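Local coordinates for protein hydroxyglutarate synthase (Pseudomonas putida, PDB 6W1H) that converts 2-oxoadipate and dioxygen to D-2-hydroxyglutarate and carbon dioxide, an iron(II)-dependent decarboxylation and hydroxylation used in D-lysine breakdown, at residues F292-Q297 with L400-A405; G299-P304 with L394-F399; L22-E27 with P222-L227; I246-V251 with R265-K270. One frame throughout, in Å; residues are numbered along the deposited sequence. Where two conformers were deposited one is given.

How the contacts relate
Contacts 1 and 3 meet at the metal. Glu294 of contact 1 and His226 of contact 3 both bind the nickel, and Glu294 OE1 lies 2.9 Å from His226 NE2. Their centres are about 14 Å apart. Contact 4 backs contact 1 at about 8 Å between centres: strands 264-276 and 287-298 are antiparallel neighbours, with Gly293 N 2.8 Å from Phe269 O. The segments of contact 2 adjoin those of contact 1: 299-304 follows 292-297, and 394-399 leads into 400-405. Their centres are about 16 Å apart. Contacts 2 and 3 lie about 26 Å apart between centres. Contacts 1, 2 and 3 all touch the substrate; contact 4 carries Gln266, which bonds to Glu294.

Contact 1: residues F292-Q297 with L400-A405; sequences FGEIEQ and LPVSAA. With NI (nickel (II) ion), chain B; OOG (2-oxoadipic acid), chain C.
Ala404 CB meets Glu294 OE2 at 3.6 Å beside the metal. The site is a two-histidine, one-carboxylate facial triad in a glyoxalase-clan protein; His70 and His226 are the other two protein ligands. Nickel occupies the iron site here, and Glu294 OE1 binds the nickel at 2.0 Å. CG is anti to the backbone N (chi1 -178°) and the chain extended, which carries the carboxylate to the metal. 2-Oxoadipate chelates the nickel through O3 and O5, and water 1 completes the coordination. The loop grips both substrate ends: Val402 N gives O4 a nearly straight bond (3.0 Å, 171°), and Ser403 OG donates to O1 at 2.9 Å. In the second shell, Thr228 bonds to Glu294 OE1 and Gln266 to OE2. Farther out, CB and ring of Phe292 lie against Ala404 and Ala405. With an alanine here, Ala405 would probably lose its aromatic cover and a gap would open between strand and loop. Phe292 CD1 is 3.7 Å from Ala405 CB, and Ala405 CA makes an off-centre CH-pi contact.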
loop_
_atom_site.group_PDB
_atom_site.type_symbol
_atom_site.label_atom_id
_atom_site.label_comp_id
_atom_site.label_asym_id
_atom_site.label_seq_id
_atom_site.Cartn_x
_atom_site.Cartn_y
_atom_site.Cartn_z
ATOM N N PHE A 292 4.094 9.403 11.922
ATOM C CA PHE A 292 3.852 8.042 12.357
ATOM C C PHE A 292 4.425 7.053 11.357
ATOM O O PHE A 292 4.463 7.309 10.153
ATOM C CB PHE A 292 2.359 7.790 12.547
ATOM C CG PHE A 292 1.768 8.570 13.679
ATOM C CD1 PHE A 292 1.282 9.849 13.481
ATOM C CD2 PHE A 292 1.713 8.032 14.944
ATOM C CE1 PHE A 292 0.763 10.584 14.531
ATOM C CE2 PHE A 292 1.188 8.764 16.008
ATOM C CZ PHE A 292 0.715 10.035 15.792
ATOM N N GLY A 293 4.921 5.934 11.881
ATOM C CA GLY A 293 5.426 4.844 11.083
ATOM C C GLY A 293 4.455 3.669 11.089
ATOM O O GLY A 293 3.488 3.616 11.849
ATOM N N GLU A 294 4.755 2.694 10.230
ATOM C CA GLU A 294 3.871 1.563 10.036
ATOM C C GLU A 294 4.655 0.347 9.577
ATOM O O GLU A 294 5.737 0.449 8.991
ATOM C CB GLU A 294 2.842 1.961 8.977
ATOM C CG GLU A 294 1.766 0.939 8.647
ATOM C CD GLU A 294 0.719 1.549 7.762
ATOM O OE1 GLU A 294 0.938 1.606 6.541
ATOM O OE2 GLU A 294 -0.282 2.035 8.284
ATOM N N ILE A 295 4.082 -0.817 9.845
ATOM C CA ILE A 295 4.630 -2.095 9.421
ATOM C C ILE A 295 3.460 -2.946 8.958
ATOM O O ILE A 295 2.366 -2.884 9.528
ATOM C CB ILE A 295 5.413 -2.761 10.580
ATOM C CG1 ILE A 295 6.019 -4.087 10.147
ATOM C CG2 ILE A 295 4.523 -2.943 11.821
ATOM C CD1 ILE A 295 7.064 -3.957 9.070
ATOM N N GLU A 296 3.685 -3.728 7.915
ATOM C CA GLU A 296 2.640 -4.601 7.409
ATOM C C GLU A 296 3.184 -5.971 7.038
ATOM O O GLU A 296 4.368 -6.137 6.774
ATOM C CB GLU A 296 1.882 -3.975 6.226
ATOM C CG GLU A 296 2.638 -3.937 4.927
ATOM C CD GLU A 296 1.949 -3.067 3.870
ATOM O OE1 GLU A 296 0.805 -2.617 4.081
ATOM O OE2 GLU A 296 2.557 -2.826 2.834
ATOM N N GLN A 297 2.285 -6.961 7.057
ATOM C CA GLN A 297 2.527 -8.300 6.547
ATOM C C GLN A 297 1.438 -8.562 5.516
ATOM O O GLN A 297 0.253 -8.356 5.810
ATOM C CB GLN A 297 2.388 -9.318 7.689
ATOM C CG GLN A 297 2.697 -10.759 7.266
ATOM C CD GLN A 297 2.363 -11.780 8.321
ATOM O OE1 GLN A 297 2.444 -11.496 9.521
ATOM N NE2 GLN A 297 2.038 -12.983 7.897
ATOM N N LEU A 400 -6.416 -2.234 3.196
ATOM C CA LEU A 400 -7.636 -2.530 3.943
ATOM C C LEU A 400 -8.716 -1.472 3.767
ATOM O O LEU A 400 -9.877 -1.858 3.573
ATOM C CB LEU A 400 -7.312 -2.775 5.420
ATOM C CG LEU A 400 -6.404 -3.961 5.732
ATOM C CD1 LEU A 400 -6.131 -3.982 7.243
ATOM C CD2 LEU A 400 -6.996 -5.237 5.260
ATOM N N PRO A 401 -8.450 -0.148 3.900
ATOM C CA PRO A 401 -7.208 0.523 4.310
ATOM C C PRO A 401 -7.169 0.868 5.808
ATOM O O PRO A 401 -8.177 0.732 6.514
ATOM C CB PRO A 401 -7.276 1.835 3.524
ATOM C CG PRO A 401 -8.765 2.172 3.551
ATOM C CD PRO A 401 -9.510 0.843 3.590
ATOM N N VAL A 402 -6.039 1.339 6.311
ATOM C CA VAL A 402 -5.776 1.658 7.728
ATOM C C VAL A 402 -4.940 2.937 7.739
ATOM O O VAL A 402 -4.310 3.233 6.846
ATOM C CB VAL A 402 -5.065 0.484 8.435
ATOM C CG1 VAL A 402 -3.684 0.182 7.877
ATOM C CG2 VAL A 402 -4.988 0.675 9.946
ATOM N N SER A 403 -5.051 3.731 8.759
ATOM C CA SER A 403 -4.308 4.978 8.891
ATOM C C SER A 403 -3.307 4.857 10.029
ATOM O O SER A 403 -3.696 4.667 11.191
ATOM C CB SER A 403 -5.252 6.158 9.145
ATOM O OG SER A 403 -4.553 7.399 9.098
ATOM N N ALA A 404 -2.021 4.992 9.698
ATOM C CA ALA A 404 -0.995 4.976 10.736
ATOM C C ALA A 404 -1.156 6.139 11.704
ATOM O O ALA A 404 -0.835 6.004 12.893
ATOM C CB ALA A 404 0.399 5.006 10.110
ATOM N N ALA A 405 -1.638 7.283 11.218
ATOM C CA ALA A 405 -1.826 8.468 12.040
ATOM C C ALA A 405 -3.190 8.500 12.714
ATOM O O ALA A 405 -3.518 9.498 13.352
ATOM C CB ALA A 405 -1.629 9.734 11.197
HETATM NI NI NI B . -0.085 2.712 5.175
HETATM C C2 OOG C . -3.478 6.260 5.343
HETATM C C3 OOG C . -3.467 5.838 3.883
HETATM C C4 OOG C . -3.764 4.351 3.748
HETATM C C6 OOG C . -2.690 2.057 4.455
HETATM O O4 OOG C . -3.832 1.495 4.314
HETATM O O3 OOG C . -1.673 1.439 4.900
HETATM C C5 OOG C . -2.516 3.512 4.079
HETATM C C1 OOG C . -3.449 7.793 5.488
HETATM O O1 OOG C . -3.615 8.291 6.557
HETATM O O2 OOG C . -3.233 8.635 4.394
HETATM O O5 OOG C . -1.406 3.936 4.038
HETATM O O HOH W 1 -1.516 3.548 6.966
#

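Contact 2: residues G299-P304 with L394-F399; sequences GAALTP and LVYEDF. With OOG (2-oxoadipic acid), chain C.
Tyr396 and Gly299 join the loop after strand 389-393 to the loop after strand 287-298. Tyr396 N donates to Gly299 O at 2.8 Å. Ala301 N donates to Leu394 O at 2.8 Å, almost straight at 177°. The two bonds flank Ala300 and Val395 and make a single beta bridge. CA-H groups of Val395 and Ala300 add weaker contacts to the same two oxygens.

The Tyr396 side chain, described here in one of its two conformers, starts at this bridge. Tyr396 CB lies 3.4 Å from Gly299 O. CG stands anti to the backbone N (chi1 -168°), which brings the CD1 corner of the ring to Ala301. Tyr396 CD1 is 3.8 Å from Ala301 CA and also touches Ala301 CB. One face of the ring is covered by Asp398 N. At the tip, in this conformer, OH is within weak hydrogen-bonding range of Phe399 O. Phe399 then reaches the active site, with CD2 3.5 Å from O4 of 2-oxoadipate. Arg298 makes a cation-pi contact with the Phe399 ring.

Every hydrogen bond between the two loops runs from backbone to backbone. The join therefore depends on the path of the chains, while the side chains here supply mainly packing.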
loop_
_atom_site.group_PDB
_atom_site.type_symbol
_atom_site.label_atom_id
_atom_site.label_comp_id
_atom_site.label_asym_id
_atom_site.label_seq_id
_atom_site.Cartn_x
_atom_site.Cartn_y
_atom_site.Cartn_z
ATOM N N GLY A 299 -0.628 -11.041 2.916
ATOM C CA GLY A 299 -1.036 -12.396 2.631
ATOM C C GLY A 299 -1.842 -12.477 1.359
ATOM O O GLY A 299 -1.625 -11.700 0.424
ATOM N N ALA A 300 -2.786 -13.412 1.308
ATOM C CA ALA A 300 -3.474 -13.740 0.071
ATOM C C ALA A 300 -4.520 -12.710 -0.329
ATOM O O ALA A 300 -5.298 -12.233 0.497
ATOM C CB ALA A 300 -4.178 -15.074 0.265
ATOM N N ALA A 301 -4.553 -12.413 -1.630
ATOM C CA ALA A 301 -5.643 -11.638 -2.198
ATOM C C ALA A 301 -6.927 -12.451 -2.137
ATOM O O ALA A 301 -6.937 -13.639 -2.444
ATOM C CB ALA A 301 -5.309 -11.267 -3.629
ATOM N N LEU A 302 -8.015 -11.793 -1.756
ATOM C CA LEU A 302 -9.308 -12.442 -1.625
ATOM C C LEU A 302 -10.222 -12.149 -2.816
ATOM O O LEU A 302 -10.187 -11.073 -3.409
ATOM C CB LEU A 302 -9.981 -11.989 -0.344
ATOM C CG LEU A 302 -9.276 -12.371 0.963
ATOM C CD1 LEU A 302 -10.174 -12.009 2.135
ATOM C CD2 LEU A 302 -8.943 -13.847 1.005
ATOM N N THR A 303 -11.035 -13.144 -3.176
ATOM C CA THR A 303 -12.080 -12.954 -4.160
ATOM C C THR A 303 -13.222 -12.156 -3.532
ATOM O O THR A 303 -13.268 -11.968 -2.320
ATOM C CB THR A 303 -12.617 -14.328 -4.587
ATOM O OG1 THR A 303 -13.177 -14.960 -3.424
ATOM C CG2 THR A 303 -11.513 -15.216 -5.171
ATOM N N PRO A 304 -14.202 -11.723 -4.328
ATOM C CA PRO A 304 -15.415 -11.133 -3.726
ATOM C C PRO A 304 -16.001 -11.999 -2.625
ATOM O O PRO A 304 -16.355 -11.492 -1.556
ATOM C CB PRO A 304 -16.367 -10.983 -4.925
ATOM C CG PRO A 304 -15.448 -10.828 -6.095
ATOM C CD PRO A 304 -14.229 -11.670 -5.799
ATOM N N LEU A 394 -1.965 -15.940 -4.325
ATOM C CA LEU A 394 -1.520 -14.714 -4.969
ATOM C C LEU A 394 -1.528 -13.577 -3.954
ATOM O O LEU A 394 -2.560 -13.287 -3.352
ATOM C CB LEU A 394 -2.490 -14.390 -6.094
ATOM C CG LEU A 394 -2.198 -13.130 -6.912
ATOM C CD1 LEU A 394 -0.784 -13.089 -7.436
ATOM C CD2 LEU A 394 -3.201 -13.003 -8.070
ATOM N N VAL A 395 -0.384 -12.912 -3.797
ATOM C CA VAL A 395 -0.231 -11.930 -2.731
ATOM C C VAL A 395 -1.082 -10.678 -2.977
ATOM O O VAL A 395 -1.230 -10.187 -4.108
ATOM C CB VAL A 395 1.261 -11.594 -2.540
ATOM C CG1 VAL A 395 1.866 -10.939 -3.791
ATOM C CG2 VAL A 395 1.433 -10.685 -1.317
ATOM N N TYR A 396 -1.622 -10.156 -1.882
ATOM C CA TYR A 396 -2.460 -8.963 -1.873
ATOM C C TYR A 396 -1.612 -7.710 -2.044
ATOM O O TYR A 396 -0.647 -7.484 -1.302
ATOM C CB TYR A 396 -3.217 -8.890 -0.548
ATOM C CG TYR A 396 -4.317 -7.854 -0.530
ATOM C CD1 TYR A 396 -5.348 -7.898 -1.461
ATOM C CD2 TYR A 396 -4.333 -6.843 0.421
ATOM C CE1 TYR A 396 -6.359 -6.959 -1.455
ATOM C CE2 TYR A 396 -5.354 -5.900 0.440
ATOM C CZ TYR A 396 -6.364 -5.970 -0.501
ATOM O OH TYR A 396 -7.376 -5.035 -0.504
ATOM N N GLU A 397 -2.010 -6.873 -3.001
ATOM C CA GLU A 397 -1.274 -5.677 -3.388
ATOM C C GLU A 397 -1.985 -4.388 -2.990
ATOM O O GLU A 397 -1.460 -3.303 -3.248
ATOM C CB GLU A 397 -1.066 -5.658 -4.915
ATOM C CG GLU A 397 -0.416 -6.882 -5.461
ATOM C CD GLU A 397 1.064 -6.955 -5.170
ATOM O OE1 GLU A 397 1.609 -5.978 -4.588
ATOM O OE2 GLU A 397 1.680 -7.988 -5.500
ATOM N N ASP A 398 -3.155 -4.469 -2.364
ATOM C CA ASP A 398 -3.971 -3.305 -2.093
ATOM C C ASP A 398 -3.994 -2.996 -0.598
ATOM O O ASP A 398 -3.020 -3.290 0.106
ATOM C CB ASP A 398 -5.347 -3.516 -2.708
ATOM C CG ASP A 398 -5.267 -3.805 -4.175
ATOM O OD1 ASP A 398 -4.823 -2.899 -4.893
ATOM O OD2 ASP A 398 -5.620 -4.956 -4.576
ATOM N N PHE A 399 -5.071 -2.376 -0.126
ATOM C CA PHE A 399 -5.116 -1.801 1.212
ATOM C C PHE A 399 -6.452 -2.085 1.887
ATOM O O PHE A 399 -7.481 -2.218 1.237
ATOM C CB PHE A 399 -4.862 -0.279 1.127
ATOM C CG PHE A 399 -3.535 0.065 0.551
ATOM C CD1 PHE A 399 -3.361 0.151 -0.820
ATOM C CD2 PHE A 399 -2.450 0.269 1.383
ATOM C CE1 PHE A 399 -2.097 0.453 -1.347
ATOM C CE2 PHE A 399 -1.212 0.566 0.871
ATOM C CZ PHE A 399 -1.030 0.661 -0.492
HETATM C C2 OOG C . -3.478 6.260 5.343
HETATM C C3 OOG C . -3.467 5.838 3.883
HETATM C C4 OOG C . -3.764 4.351 3.748
HETATM C C6 OOG C . -2.690 2.057 4.455
HETATM O O4 OOG C . -3.832 1.495 4.314
HETATM O O3 OOG C . -1.673 1.439 4.900
HETATM C C5 OOG C . -2.516 3.512 4.079
HETATM C C1 OOG C . -3.449 7.793 5.488
HETATM O O1 OOG C . -3.615 8.291 6.557
HETATM O O2 OOG C . -3.233 8.635 4.394
HETATM O O5 OOG C . -1.406 3.936 4.038
#

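Contact 3: residues L22-E27 with P222-L227; sequences LMYKQE and PHINHL. With NI (nickel (II) ion), chain B; OOG (2-oxoadipic acid), chain C.
Tyr24 lays one face of its ring over Leu227 N, and the two side chains run past each other in opposite directions. Tyr24 CB meets Leu227 CD1 at 3.7 Å. This packs helix 9-27 on strand 226-229, an outermost strand of the five-stranded mixed sheet. Ile224 adds to the apolar patch: Ile224 CG2 lies against Tyr24 CD1, and Ile224 CD1 is 3.7 Å from Met23 CE. Met23 bends at chi3 (74°) to get there. Water 2 lies in the ring plane at the edge of Tyr24 and links OH (2.6 Å) to Asn225 O (2.8 Å). A phenylalanine in place of Tyr24 would probably leave this water without its hydroxyl mate and break the link to Asn225. A second water joins Glu27 OE1 to Ile224 N. His226 ND1 donates to Asn225 OD1 at 2.8 Å, onto an in-plane lone pair and close to the imidazole plane. This bond probably fixes the rotation of the imidazole. The other ring nitrogen, His226 NE2, binds the nickel at 2.1 Å.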
loop_
_atom_site.group_PDB
_atom_site.type_symbol
_atom_site.label_atom_id
_atom_site.label_comp_id
_atom_site.label_asym_id
_atom_site.label_seq_id
_atom_site.Cartn_x
_atom_site.Cartn_y
_atom_site.Cartn_z
ATOM N N LEU A 22 15.509 5.998 0.971
ATOM C CA LEU A 22 16.698 6.669 1.486
ATOM C C LEU A 22 16.363 8.053 2.028
ATOM O O LEU A 22 16.830 8.433 3.106
ATOM C CB LEU A 22 17.739 6.760 0.376
ATOM C CG LEU A 22 19.097 7.373 0.670
ATOM C CD1 LEU A 22 19.948 6.433 1.533
ATOM C CD2 LEU A 22 19.819 7.677 -0.636
ATOM N N MET A 23 15.541 8.817 1.306
ATOM C CA MET A 23 15.145 10.141 1.777
ATOM C C MET A 23 14.364 10.054 3.081
ATOM O O MET A 23 14.602 10.830 4.010
ATOM C CB MET A 23 14.303 10.827 0.701
ATOM C CG MET A 23 13.768 12.186 1.104
ATOM S SD MET A 23 12.849 13.039 -0.185
ATOM C CE MET A 23 11.355 12.098 -0.178
ATOM N N TYR A 24 13.379 9.155 3.144
ATOM C CA TYR A 24 12.557 9.027 4.342
ATOM C C TYR A 24 13.390 8.581 5.531
ATOM O O TYR A 24 13.163 9.042 6.656
ATOM C CB TYR A 24 11.427 8.037 4.056
ATOM C CG TYR A 24 10.417 7.879 5.163
ATOM C CD1 TYR A 24 9.637 8.949 5.593
ATOM C CD2 TYR A 24 10.257 6.657 5.804
ATOM C CE1 TYR A 24 8.738 8.794 6.618
ATOM C CE2 TYR A 24 9.349 6.497 6.827
ATOM C CZ TYR A 24 8.582 7.559 7.217
ATOM O OH TYR A 24 7.672 7.373 8.232
ATOM N N LYS A 25 14.359 7.691 5.307
ATOM C CA LYS A 25 15.224 7.254 6.399
ATOM C C LYS A 25 16.074 8.413 6.934
ATOM O O LYS A 25 16.312 8.518 8.150
ATOM C CB LYS A 25 16.113 6.111 5.923
ATOM C CG LYS A 25 16.983 5.531 7.021
ATOM C CD LYS A 25 17.878 4.413 6.503
ATOM C CE LYS A 25 19.121 4.267 7.391
ATOM N NZ LYS A 25 19.811 2.974 7.214
ATOM N N GLN A 26 16.556 9.286 6.044
ATOM C CA GLN A 26 17.255 10.482 6.505
ATOM C C GLN A 26 16.342 11.377 7.340
ATOM O O GLN A 26 16.761 11.917 8.370
ATOM C CB GLN A 26 17.831 11.212 5.296
ATOM C CG GLN A 26 18.374 12.595 5.583
ATOM C CD GLN A 26 17.344 13.699 5.312
ATOM O OE1 GLN A 26 16.836 13.842 4.192
ATOM N NE2 GLN A 26 17.042 14.495 6.347
ATOM N N GLU A 27 15.088 11.528 6.927
ATOM C CA GLU A 27 14.155 12.379 7.652
ATOM C C GLU A 27 13.689 11.749 8.967
ATOM O O GLU A 27 13.423 12.468 9.934
ATOM C CB GLU A 27 12.926 12.634 6.772
ATOM C CG GLU A 27 13.187 13.458 5.522
ATOM C CD GLU A 27 11.944 13.712 4.684
ATOM O OE1 GLU A 27 10.868 13.172 5.021
ATOM O OE2 GLU A 27 12.057 14.468 3.682
ATOM N N PRO A 222 2.896 17.370 -0.895
ATOM C CA PRO A 222 2.448 16.092 -0.282
ATOM C C PRO A 222 3.602 15.246 0.245
ATOM O O PRO A 222 4.043 14.254 -0.362
ATOM C CB PRO A 222 1.735 15.391 -1.445
ATOM C CG PRO A 222 2.447 15.859 -2.676
ATOM C CD PRO A 222 2.820 17.332 -2.375
ATOM N N HIS A 223 4.128 15.642 1.394
ATOM C CA HIS A 223 5.211 14.886 1.998
ATOM C C HIS A 223 4.771 13.452 2.283
ATOM O O HIS A 223 3.585 13.125 2.377
ATOM C CB HIS A 223 5.724 15.581 3.265
ATOM C CG HIS A 223 4.651 16.008 4.220
ATOM N ND1 HIS A 223 4.594 17.280 4.744
ATOM C CD2 HIS A 223 3.616 15.330 4.771
ATOM C CE1 HIS A 223 3.548 17.381 5.545
ATOM N NE2 HIS A 223 2.950 16.204 5.599
ATOM N N ILE A 224 5.757 12.582 2.434
ATOM C CA ILE A 224 5.478 11.187 2.748
ATOM C C ILE A 224 4.742 11.132 4.075
ATOM O O ILE A 224 5.270 11.572 5.104
ATOM C CB ILE A 224 6.793 10.385 2.820
ATOM C CG1 ILE A 224 7.476 10.399 1.469
ATOM C CG2 ILE A 224 6.514 8.951 3.314
ATOM C CD1 ILE A 224 8.905 9.843 1.503
ATOM N N ASN A 225 3.515 10.589 4.067
ATOM C CA ASN A 225 2.839 10.397 5.343
ATOM C C ASN A 225 3.467 9.236 6.091
ATOM O O ASN A 225 3.610 9.291 7.305
ATOM C CB ASN A 225 1.349 10.141 5.129
ATOM C CG ASN A 225 0.619 10.003 6.433
ATOM O OD1 ASN A 225 0.423 8.896 6.919
ATOM N ND2 ASN A 225 0.242 11.119 7.021
ATOM N N HIS A 226 3.823 8.172 5.385
ATOM C CA HIS A 226 4.651 7.107 5.902
ATOM C C HIS A 226 5.102 6.238 4.731
ATOM O O HIS A 226 4.525 6.280 3.641
ATOM C CB HIS A 226 3.905 6.292 6.937
ATOM C CG HIS A 226 2.661 5.645 6.427
ATOM N ND1 HIS A 226 1.442 6.280 6.459
ATOM C CD2 HIS A 226 2.441 4.442 5.844
ATOM C CE1 HIS A 226 0.508 5.474 5.982
ATOM N NE2 HIS A 226 1.090 4.357 5.580
ATOM N N LEU A 227 6.171 5.497 4.959
ATOM C CA LEU A 227 6.600 4.407 4.098
ATOM C C LEU A 227 6.573 3.146 4.938
ATOM O O LEU A 227 7.076 3.142 6.056
ATOM C CB LEU A 227 7.994 4.597 3.556
ATOM C CG LEU A 227 8.324 5.587 2.499
ATOM C CD1 LEU A 227 9.795 5.383 2.104
ATOM C CD2 LEU A 227 7.426 5.443 1.315
HETATM NI NI NI B . -0.085 2.712 5.175
HETATM C C2 OOG C . -3.478 6.260 5.343
HETATM C C3 OOG C . -3.467 5.838 3.883
HETATM C C4 OOG C . -3.764 4.351 3.748
HETATM C C6 OOG C . -2.690 2.057 4.455
HETATM O O4 OOG C . -3.832 1.495 4.314
HETATM O O3 OOG C . -1.673 1.439 4.900
HETATM C C5 OOG C . -2.516 3.512 4.079
HETATM C C1 OOG C . -3.449 7.793 5.488
HETATM O O1 OOG C . -3.615 8.291 6.557
HETATM O O2 OOG C . -3.233 8.635 4.394
HETATM O O5 OOG C . -1.406 3.936 4.038
HETATM O O HOH W 2 5.950 9.232 8.875
HETATM O O HOH W 3 8.662 13.270 3.389
HETATM O O HOH W 1 -1.516 3.548 6.966
#

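Contact 4: residues I246-V251 with R265-K270; sequences IPPKAV and RQTSFK
Lys249 and Thr267 carry much of the polar part of this contact between the loop after helix 234-240 and strand 264-276. Two direct hydrogen bonds tie the loop to the strand. Lys249 N donates to Ser268 O at 3.0 Å. Thr267 OG1 donates to Lys249 O at 2.9 Å, tilted 17° from the carbonyl plane. The hydroxyl is anti to the backbone N (chi1 -172°), which turns it toward the carbonyl of Lys249. Pro248 CA makes a CA-H...O contact with Ser268 O at 3.1 Å. Lys249 bends at chi2 and lays CD 3.4 Å from Ser268 O. Ser268 N is buried with no partner.

Two waters add bridges. One donates to Pro247 O and accepts from Lys270 N. The other donates to Val251 O and to Gln266 OE1. Gln266 also reaches the metal ligand Glu294.

The apolar contacts are tight. Ile246 runs alongside the Phe269 ring in the same direction. Ile246 CG2 is 3.3 Å from Phe269 CD2, and Ile246 CD1 sits over one face of the ring. Pro248 CB lies 4.5 Å from Phe269 CB.

Strand 264-276 pairs with strand 287-298. Pro248 packs on helix 234-240, while Val251 touches Ala330 and Tyr333 of helix 330-340.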
loop_
_atom_site.group_PDB
_atom_site.type_symbol
_atom_site.label_atom_id
_atom_site.label_comp_id
_atom_site.label_asym_id
_atom_site.label_seq_id
_atom_site.Cartn_x
_atom_site.Cartn_y
_atom_site.Cartn_z
ATOM N N ILE A 246 10.135 1.981 19.374
ATOM C CA ILE A 246 9.002 2.211 18.478
ATOM C C ILE A 246 7.853 1.323 18.930
ATOM O O ILE A 246 7.348 0.498 18.141
ATOM C CB ILE A 246 9.367 1.971 17.007
ATOM C CG1 ILE A 246 10.208 0.692 16.856
ATOM C CG2 ILE A 246 10.101 3.178 16.441
ATOM C CD1 ILE A 246 10.443 0.286 15.388
ATOM N N PRO A 247 7.405 1.447 20.174
ATOM C CA PRO A 247 6.301 0.585 20.650
ATOM C C PRO A 247 5.067 0.790 19.789
ATOM O O PRO A 247 4.572 1.923 19.649
ATOM C CB PRO A 247 6.062 1.074 22.096
ATOM C CG PRO A 247 6.631 2.487 22.123
ATOM C CD PRO A 247 7.807 2.443 21.190
ATOM N N PRO A 248 4.531 -0.275 19.205
ATOM C CA PRO A 248 3.392 -0.122 18.304
ATOM C C PRO A 248 2.069 -0.335 19.027
ATOM O O PRO A 248 2.013 -0.774 20.171
ATOM C CB PRO A 248 3.634 -1.230 17.275
ATOM C CG PRO A 248 4.205 -2.352 18.089
ATOM C CD PRO A 248 5.057 -1.663 19.181
ATOM N N LYS A 249 0.994 -0.025 18.307
ATOM C CA LYS A 249 -0.342 -0.256 18.830
ATOM C C LYS A 249 -0.559 -1.748 19.048
ATOM O O LYS A 249 -0.162 -2.587 18.225
ATOM C CB LYS A 249 -1.376 0.314 17.853
ATOM C CG LYS A 249 -1.559 1.833 17.904
ATOM C CD LYS A 249 -0.274 2.574 18.201
ATOM C CE LYS A 249 -0.510 4.069 18.465
ATOM N NZ LYS A 249 0.787 4.845 18.422
ATOM N N ALA A 250 -1.186 -2.082 20.184
ATOM C CA ALA A 250 -1.496 -3.479 20.481
ATOM C C ALA A 250 -2.572 -4.004 19.550
ATOM O O ALA A 250 -2.572 -5.195 19.203
ATOM C CB ALA A 250 -1.921 -3.626 21.944
ATOM N N VAL A 251 -3.482 -3.136 19.115
ATOM C CA VAL A 251 -4.466 -3.545 18.114
ATOM C C VAL A 251 -3.757 -3.723 16.780
ATOM O O VAL A 251 -3.231 -2.760 16.222
ATOM C CB VAL A 251 -5.592 -2.513 18.001
ATOM C CG1 VAL A 251 -6.512 -2.838 16.834
ATOM C CG2 VAL A 251 -6.400 -2.462 19.301
ATOM N N ARG A 265 -1.974 -7.540 7.461
ATOM C CA ARG A 265 -2.011 -7.166 8.865
ATOM C C ARG A 265 -1.098 -5.967 9.032
ATOM O O ARG A 265 -0.073 -5.843 8.333
ATOM C CB ARG A 265 -1.529 -8.308 9.764
ATOM C CG ARG A 265 -2.298 -9.612 9.609
ATOM C CD ARG A 265 -1.886 -10.661 10.647
ATOM N NE ARG A 265 -2.459 -10.358 11.956
ATOM C CZ ARG A 265 -1.951 -10.723 13.119
ATOM N NH1 ARG A 265 -0.844 -11.440 13.180
ATOM N NH2 ARG A 265 -2.596 -10.392 14.224
ATOM N N GLN A 266 -1.483 -5.078 9.956
ATOM C CA GLN A 266 -0.776 -3.809 10.103
ATOM C C GLN A 266 -0.774 -3.347 11.549
ATOM O O GLN A 266 -1.672 -3.665 12.321
ATOM C CB GLN A 266 -1.446 -2.741 9.230
ATOM C CG GLN A 266 -0.933 -1.319 9.440
ATOM C CD GLN A 266 -1.648 -0.574 10.578
ATOM O OE1 GLN A 266 -2.428 -1.171 11.350
ATOM N NE2 GLN A 266 -1.391 0.725 10.685
ATOM N N THR A 267 0.257 -2.593 11.907
ATOM C CA THR A 267 0.244 -1.779 13.119
ATOM C C THR A 267 1.114 -0.545 12.881
ATOM O O THR A 267 1.822 -0.436 11.876
ATOM C CB THR A 267 0.617 -2.575 14.384
ATOM O OG1 THR A 267 0.390 -1.744 15.541
ATOM C CG2 THR A 267 2.042 -3.076 14.368
ATOM N N SER A 268 1.061 0.388 13.828
ATOM C CA SER A 268 1.690 1.689 13.659
ATOM C C SER A 268 2.378 2.098 14.952
ATOM O O SER A 268 2.144 1.507 16.012
ATOM C CB SER A 268 0.658 2.746 13.263
ATOM O OG SER A 268 -0.377 2.812 14.241
ATOM N N PHE A 269 3.224 3.128 14.856
ATOM C CA PHE A 269 3.980 3.645 15.986
ATOM C C PHE A 269 4.325 5.106 15.734
ATOM O O PHE A 269 4.227 5.597 14.614
ATOM C CB PHE A 269 5.245 2.813 16.188
ATOM C CG PHE A 269 6.162 2.798 14.992
ATOM C CD1 PHE A 269 5.987 1.855 13.999
ATOM C CD2 PHE A 269 7.197 3.723 14.863
ATOM C CE1 PHE A 269 6.804 1.824 12.897
ATOM C CE2 PHE A 269 8.032 3.705 13.745
ATOM C CZ PHE A 269 7.833 2.737 12.767
ATOM N N LYS A 270 4.721 5.797 16.785
ATOM C CA LYS A 270 5.176 7.173 16.652
ATOM C C LYS A 270 6.626 7.180 16.205
ATOM O O LYS A 270 7.488 6.611 16.869
ATOM C CB LYS A 270 5.028 7.907 17.984
ATOM C CG LYS A 270 5.340 9.418 17.890
ATOM C CD LYS A 270 5.195 10.095 19.239
ATOM C CE LYS A 270 4.405 11.395 19.122
ATOM N NZ LYS A 270 3.843 11.818 20.450
HETATM O O HOH W 4 4.637 4.529 19.395
HETATM O O HOH W 5 -3.014 -0.696 14.215
#